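Local structure of type IV pilus assembly protein PilF (Thermus thermophilus HB8, 5OIU) at residues I144-T158 with A267-R279. The protein probably hydrolyses ATP as a hexameric AAA+ motor that powers the assembly of type IV pili. Sequence-based numbering, arbitrary orientation.
With MG (magnesium ion), chain R; ATP (adenosine-5'-triphosphate), chain Q.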
loop_
_atom_site.group_PDB
_atom_site.type_symbol
_atom_site.label_atom_id
_atom_site.label_comp_id
_atom_site.label_asym_id
_atom_site.label_seq_id
_atom_site.Cartn_x
_atom_site.Cartn_y
_atom_site.Cartn_z
ATOM N N ILE C 144 -13.723 -17.374 15.140
ATOM C CA ILE C 144 -14.771 -16.600 14.482
ATOM C C ILE C 144 -15.046 -17.230 13.128
ATOM O O ILE C 144 -14.125 -17.463 12.336
ATOM C CB ILE C 144 -14.405 -15.110 14.359
ATOM C CG1 ILE C 144 -15.511 -14.336 13.657
ATOM C CG2 ILE C 144 -13.038 -14.901 13.701
ATOM C CD1 ILE C 144 -15.628 -12.911 14.172
ATOM N N PHE C 145 -16.305 -17.566 12.895
ATOM C CA PHE C 145 -16.769 -18.137 11.640
ATOM C C PHE C 145 -17.654 -17.092 10.980
ATOM O O PHE C 145 -18.617 -16.624 11.593
ATOM C CB PHE C 145 -17.518 -19.441 11.900
ATOM C CG PHE C 145 -18.093 -20.049 10.693
ATOM C CD1 PHE C 145 -17.397 -20.031 9.505
ATOM C CD2 PHE C 145 -19.343 -20.645 10.737
ATOM C CE1 PHE C 145 -17.931 -20.580 8.369
ATOM C CE2 PHE C 145 -19.885 -21.205 9.601
ATOM C CZ PHE C 145 -19.178 -21.181 8.419
ATOM N N LEU C 146 -17.284 -16.671 9.773
ATOM C CA LEU C 146 -17.950 -15.556 9.101
ATOM C C LEU C 146 -18.910 -16.086 8.056
ATOM O O LEU C 146 -18.526 -16.912 7.221
ATOM C CB LEU C 146 -16.943 -14.619 8.436
ATOM C CG LEU C 146 -16.015 -13.823 9.340
ATOM C CD1 LEU C 146 -15.125 -12.910 8.494
ATOM C CD2 LEU C 146 -16.830 -13.036 10.363
ATOM N N ILE C 147 -20.160 -15.632 8.123
ATOM C CA ILE C 147 -21.166 -15.924 7.103
ATOM C C ILE C 147 -21.317 -14.687 6.240
ATOM O O ILE C 147 -21.576 -13.591 6.748
ATOM C CB ILE C 147 -22.528 -16.309 7.708
ATOM C CG1 ILE C 147 -22.390 -17.322 8.855
ATOM C CG2 ILE C 147 -23.477 -16.767 6.587
ATOM C CD1 ILE C 147 -21.777 -18.618 8.465
ATOM N N THR C 148 -21.193 -14.860 4.941
ATOM C CA THR C 148 -21.028 -13.705 4.086
ATOM C C THR C 148 -21.829 -13.891 2.803
ATOM O O THR C 148 -22.073 -15.013 2.337
ATOM C CB THR C 148 -19.519 -13.451 3.812
ATOM O OG1 THR C 148 -19.315 -12.128 3.295
ATOM C CG2 THR C 148 -18.951 -14.449 2.837
ATOM N N GLY C 149 -22.262 -12.763 2.260
ATOM C CA GLY C 149 -22.984 -12.742 1.022
ATOM C C GLY C 149 -23.539 -11.356 0.807
ATOM O O GLY C 149 -23.464 -10.488 1.687
ATOM N N PRO C 150 -24.094 -11.114 -0.372
ATOM C CA PRO C 150 -24.792 -9.855 -0.605
ATOM C C PRO C 150 -26.089 -9.839 0.183
ATOM O O PRO C 150 -26.493 -10.824 0.810
ATOM C CB PRO C 150 -25.040 -9.849 -2.117
ATOM C CG PRO C 150 -25.132 -11.281 -2.461
ATOM C CD PRO C 150 -24.157 -11.997 -1.549
ATOM N N THR C 151 -26.729 -8.678 0.154
ATOM C CA THR C 151 -27.971 -8.476 0.885
ATOM C C THR C 151 -29.017 -9.506 0.483
ATOM O O THR C 151 -29.167 -9.830 -0.695
ATOM C CB THR C 151 -28.483 -7.067 0.624
ATOM O OG1 THR C 151 -27.467 -6.133 1.017
ATOM C CG2 THR C 151 -29.739 -6.822 1.385
ATOM N N GLY C 152 -29.723 -10.043 1.480
ATOM C CA GLY C 152 -30.827 -10.948 1.238
ATOM C C GLY C 152 -30.440 -12.328 0.774
ATOM O O GLY C 152 -31.301 -13.068 0.296
ATOM N N SER C 153 -29.179 -12.726 0.932
ATOM C CA SER C 153 -28.717 -13.984 0.361
ATOM C C SER C 153 -28.796 -15.168 1.319
ATOM O O SER C 153 -28.195 -16.206 1.025
ATOM C CB SER C 153 -27.281 -13.833 -0.164
ATOM O OG SER C 153 -26.384 -13.489 0.868
ATOM N N GLY C 154 -29.529 -15.052 2.433
ATOM C CA GLY C 154 -29.746 -16.177 3.336
ATOM C C GLY C 154 -28.802 -16.272 4.527
ATOM O O GLY C 154 -28.748 -17.331 5.173
ATOM N N LYS C 155 -28.075 -15.192 4.848
ATOM C CA LYS C 155 -27.063 -15.234 5.899
ATOM C C LYS C 155 -27.678 -15.541 7.262
ATOM O O LYS C 155 -27.199 -16.413 7.990
ATOM C CB LYS C 155 -26.303 -13.908 5.955
ATOM C CG LYS C 155 -25.478 -13.563 4.724
ATOM C CD LYS C 155 -24.949 -12.127 4.837
ATOM C CE LYS C 155 -25.653 -11.195 3.830
ATOM N NZ LYS C 155 -26.812 -10.411 4.370
ATOM N N SER C 156 -28.724 -14.809 7.641
ATOM C CA SER C 156 -29.323 -15.034 8.948
ATOM C C SER C 156 -29.978 -16.412 9.037
ATOM O O SER C 156 -29.921 -17.072 10.080
ATOM C CB SER C 156 -30.316 -13.928 9.253
ATOM O OG SER C 156 -29.592 -12.757 9.529
ATOM N N PHE C 157 -30.591 -16.872 7.954
ATOM C CA PHE C 157 -31.224 -18.182 7.973
ATOM C C PHE C 157 -30.191 -19.276 8.190
ATOM O O PHE C 157 -30.401 -20.192 8.990
ATOM C CB PHE C 157 -31.979 -18.389 6.668
ATOM C CG PHE C 157 -32.922 -19.545 6.673
ATOM C CD1 PHE C 157 -34.213 -19.404 7.179
ATOM C CD2 PHE C 157 -32.551 -20.761 6.097
ATOM C CE1 PHE C 157 -35.123 -20.467 7.141
ATOM C CE2 PHE C 157 -33.449 -21.824 6.049
ATOM C CZ PHE C 157 -34.739 -21.680 6.575
ATOM N N THR C 158 -29.058 -19.192 7.489
ATOM C CA THR C 158 -27.971 -20.144 7.718
ATOM C C THR C 158 -27.436 -20.039 9.144
ATOM O O THR C 158 -27.230 -21.058 9.817
ATOM C CB THR C 158 -26.851 -19.899 6.702
ATOM O OG1 THR C 158 -27.277 -20.377 5.428
ATOM C CG2 THR C 158 -25.546 -20.600 7.112
ATOM N N ALA C 267 -5.013 -15.674 13.637
ATOM C CA ALA C 267 -5.133 -16.494 14.831
ATOM C C ALA C 267 -6.568 -16.914 15.152
ATOM O O ALA C 267 -6.757 -17.902 15.865
ATOM C CB ALA C 267 -4.533 -15.743 16.024
ATOM N N ALA C 268 -7.579 -16.200 14.650
ATOM C CA ALA C 268 -8.956 -16.331 15.132
ATOM C C ALA C 268 -9.923 -16.879 14.097
ATOM O O ALA C 268 -10.853 -17.618 14.452
ATOM C CB ALA C 268 -9.481 -14.973 15.620
ATOM N N LEU C 269 -9.733 -16.517 12.828
ATOM C CA LEU C 269 -10.669 -16.902 11.787
ATOM C C LEU C 269 -10.587 -18.397 11.557
ATOM O O LEU C 269 -9.511 -18.924 11.276
ATOM C CB LEU C 269 -10.363 -16.141 10.506
ATOM C CG LEU C 269 -11.318 -16.436 9.355
ATOM C CD1 LEU C 269 -12.665 -15.890 9.681
ATOM C CD2 LEU C 269 -10.799 -15.815 8.077
ATOM N N ILE C 270 -11.715 -19.094 11.686
ATOM C CA ILE C 270 -11.707 -20.522 11.421
ATOM C C ILE C 270 -12.281 -20.841 10.056
ATOM O O ILE C 270 -11.975 -21.909 9.507
ATOM C CB ILE C 270 -12.448 -21.315 12.516
ATOM C CG1 ILE C 270 -13.799 -20.695 12.806
ATOM C CG2 ILE C 270 -11.652 -21.323 13.792
ATOM C CD1 ILE C 270 -14.522 -21.398 13.920
ATOM N N GLY C 271 -13.086 -19.956 9.487
ATOM C CA GLY C 271 -13.626 -20.197 8.163
ATOM C C GLY C 271 -14.533 -19.067 7.732
ATOM O O GLY C 271 -14.975 -18.245 8.549
ATOM N N VAL C 272 -14.792 -19.035 6.421
ATOM C CA VAL C 272 -15.705 -18.071 5.818
ATOM C C VAL C 272 -16.670 -18.821 4.917
ATOM O O VAL C 272 -16.247 -19.608 4.062
ATOM C CB VAL C 272 -14.968 -16.981 5.017
ATOM C CG1 VAL C 272 -15.949 -15.927 4.539
ATOM C CG2 VAL C 272 -13.902 -16.333 5.876
ATOM N N LEU C 273 -17.960 -18.584 5.107
ATOM C CA LEU C 273 -18.989 -19.135 4.241
ATOM C C LEU C 273 -19.595 -18.000 3.435
ATOM O O LEU C 273 -20.104 -17.034 4.017
ATOM C CB LEU C 273 -20.077 -19.837 5.043
ATOM C CG LEU C 273 -21.143 -20.337 4.092
ATOM C CD1 LEU C 273 -20.583 -21.539 3.363
ATOM C CD2 LEU C 273 -22.390 -20.699 4.856
ATOM N N SER C 274 -19.542 -18.119 2.110
ATOM C CA SER C 274 -20.223 -17.208 1.201
ATOM C C SER C 274 -21.385 -17.921 0.542
ATOM O O SER C 274 -21.252 -19.078 0.135
ATOM C CB SER C 274 -19.283 -16.691 0.110
ATOM O OG SER C 274 -19.877 -15.588 -0.531
ATOM N N GLN C 275 -22.519 -17.243 0.405
ATOM C CA GLN C 275 -23.614 -17.958 -0.228
ATOM C C GLN C 275 -24.485 -17.049 -1.094
ATOM O O GLN C 275 -24.420 -15.818 -1.026
ATOM C CB GLN C 275 -24.458 -18.698 0.822
ATOM C CG GLN C 275 -25.144 -17.864 1.893
ATOM C CD GLN C 275 -25.992 -18.764 2.804
ATOM O OE1 GLN C 275 -25.465 -19.548 3.597
ATOM N NE2 GLN C 275 -27.306 -18.671 2.666
ATOM N N ARG C 276 -25.286 -17.707 -1.935
ATOM C CA ARG C 276 -26.280 -17.087 -2.800
ATOM C C ARG C 276 -27.564 -17.905 -2.761
ATOM O O ARG C 276 -27.545 -19.118 -2.524
ATOM C CB ARG C 276 -25.806 -17.001 -4.263
ATOM C CG ARG C 276 -24.541 -16.245 -4.452
ATOM C CD ARG C 276 -24.710 -14.813 -3.991
ATOM N NE ARG C 276 -23.629 -14.009 -4.544
ATOM C CZ ARG C 276 -22.420 -13.928 -3.994
ATOM N NH1 ARG C 276 -22.159 -14.574 -2.848
ATOM N NH2 ARG C 276 -21.478 -13.192 -4.579
ATOM N N LEU C 277 -28.681 -17.251 -3.052
ATOM C CA LEU C 277 -29.923 -17.972 -3.311
ATOM C C LEU C 277 -30.219 -17.996 -4.818
ATOM O O LEU C 277 -30.229 -16.948 -5.477
ATOM C CB LEU C 277 -31.072 -17.344 -2.522
ATOM C CG LEU C 277 -30.986 -17.434 -0.986
ATOM C CD1 LEU C 277 -32.289 -16.975 -0.329
ATOM C CD2 LEU C 277 -30.649 -18.842 -0.513
ATOM N N VAL C 278 -30.422 -19.199 -5.366
ATOM C CA VAL C 278 -30.859 -19.382 -6.749
ATOM C C VAL C 278 -32.298 -19.856 -6.735
ATOM O O VAL C 278 -32.773 -20.467 -5.773
ATOM C CB VAL C 278 -30.022 -20.387 -7.578
ATOM C CG1 VAL C 278 -28.557 -20.026 -7.605
ATOM C CG2 VAL C 278 -30.227 -21.779 -7.065
ATOM N N ARG C 279 -32.992 -19.587 -7.833
ATOM C CA ARG C 279 -34.363 -20.033 -7.970
ATOM C C ARG C 279 -34.391 -21.507 -8.351
ATOM O O ARG C 279 -33.526 -22.005 -9.085
ATOM C CB ARG C 279 -35.100 -19.194 -9.008
ATOM C CG ARG C 279 -35.481 -17.835 -8.485
ATOM C CD ARG C 279 -36.424 -17.159 -9.430
ATOM N NE ARG C 279 -35.767 -16.895 -10.701
ATOM C CZ ARG C 279 -36.396 -16.547 -11.823
ATOM N NH1 ARG C 279 -37.721 -16.424 -11.850
ATOM N NH2 ARG C 279 -35.692 -16.324 -12.923
HETATM MG MG MG R . -29.764 -11.266 7.889
HETATM P PG ATP Q . -30.216 -9.519 5.157
HETATM O O1G ATP Q . -29.210 -9.084 4.097
HETATM O O2G ATP Q . -29.629 -9.645 6.547
HETATM O O3G ATP Q . -31.510 -8.747 5.157
HETATM P PB ATP Q . -30.007 -12.378 4.926
HETATM O O1B ATP Q . -28.777 -12.398 4.055
HETATM O O2B ATP Q . -29.917 -12.649 6.409
HETATM O O3B ATP Q . -30.771 -10.978 4.721
HETATM P PA ATP Q . -32.263 -14.036 5.230
HETATM O O1A ATP Q . -31.954 -15.208 6.121
HETATM O O2A ATP Q . -32.954 -12.836 5.832
HETATM O O3A ATP Q . -31.023 -13.486 4.362
HETATM O "O5'" ATP Q . -33.193 -14.676 4.091
HETATM C "C5'" ATP Q . -33.764 -13.893 3.045
HETATM C "C4'" ATP Q . -34.924 -14.703 2.481
HETATM O "O4'" ATP Q . -34.454 -15.903 1.858
HETATM C "C3'" ATP Q . -35.860 -15.109 3.602
HETATM O "O3'" ATP Q . -37.181 -14.903 3.065
HETATM C "C2'" ATP Q . -35.495 -16.569 3.857
HETATM O "O2'" ATP Q . -36.554 -17.358 4.431
HETATM C "C1'" ATP Q . -35.023 -17.050 2.483
HETATM N N9 ATP Q . -33.981 -18.093 2.554
HETATM C C8 ATP Q . -32.847 -17.999 3.284
HETATM N N7 ATP Q . -32.082 -19.112 3.134
HETATM C C5 ATP Q . -32.727 -19.947 2.304
HETATM C C6 ATP Q . -32.462 -21.289 1.738
HETATM N N6 ATP Q . -31.334 -21.977 2.049
HETATM N N1 ATP Q . -33.384 -21.807 0.900
HETATM C C2 ATP Q . -34.505 -21.124 0.587
HETATM N N3 ATP Q . -34.810 -19.900 1.063
HETATM C C4 ATP Q . -33.976 -19.265 1.914
HETATM O O HOH W 1 -31.754 -11.321 7.681
HETATM O O HOH W 2 -29.923 -9.983 9.583
HETATM O O HOH W 3 -27.898 -10.804 8.058
#
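Thr158 OG1 gives its hydrogen to Gln275 OE1 at 2.7 Å, in the carbonyl plane and on a lone pair of the amide oxygen. At the amide's other end, Gln275 NE2 donates to Ser153 O at 3.1 Å, with the acceptor close to the amide plane. These two bonds fix the flip of the amide, so that Gln275 ties the phosphate-binding loop and the first turn of helix 155-166 to strand 269-281. Gln275 CG lies between backbone N and carbonyl carbon (chi1 61°), and the chain then runs extended (chi2 177°) toward Ser153 O and Thr158 OG1.

Farther along, Pro150 lays CD over one face of the Arg276 guanidinium, 3.5 Å from NH1. That NH1 donates to Gln275 O, while NH2 is held by the carbonyl of Asn246. Leu277 packs CG against Ser153 O and carries CD1 to 3.3 Å from ATP O4'.

Before the loop the two strands run parallel, Leu146 N bonding to Gly271 O and Leu146 O accepting from Leu273 N at 2.8 Å. Phe145 turns its ring edge to Gly271 O, with CZ 3.7 Å from Leu273 CB; on the opposite face of the sheet, the side chains of Leu146 and Leu269 cross at about a right angle, CG of the first against CD1 of the second.

Gly152, Gly154, Lys155, Ser156 and Phe157 direct backbone amides at the phosphates, and Ser156 OG binds magnesium at 2.2 Å. From the adjacent parallel strand Gln275 bonds to the loop and Leu277 packs on it; this strand-loop-helix is the Walker A P-loop of the P-loop NTPase core.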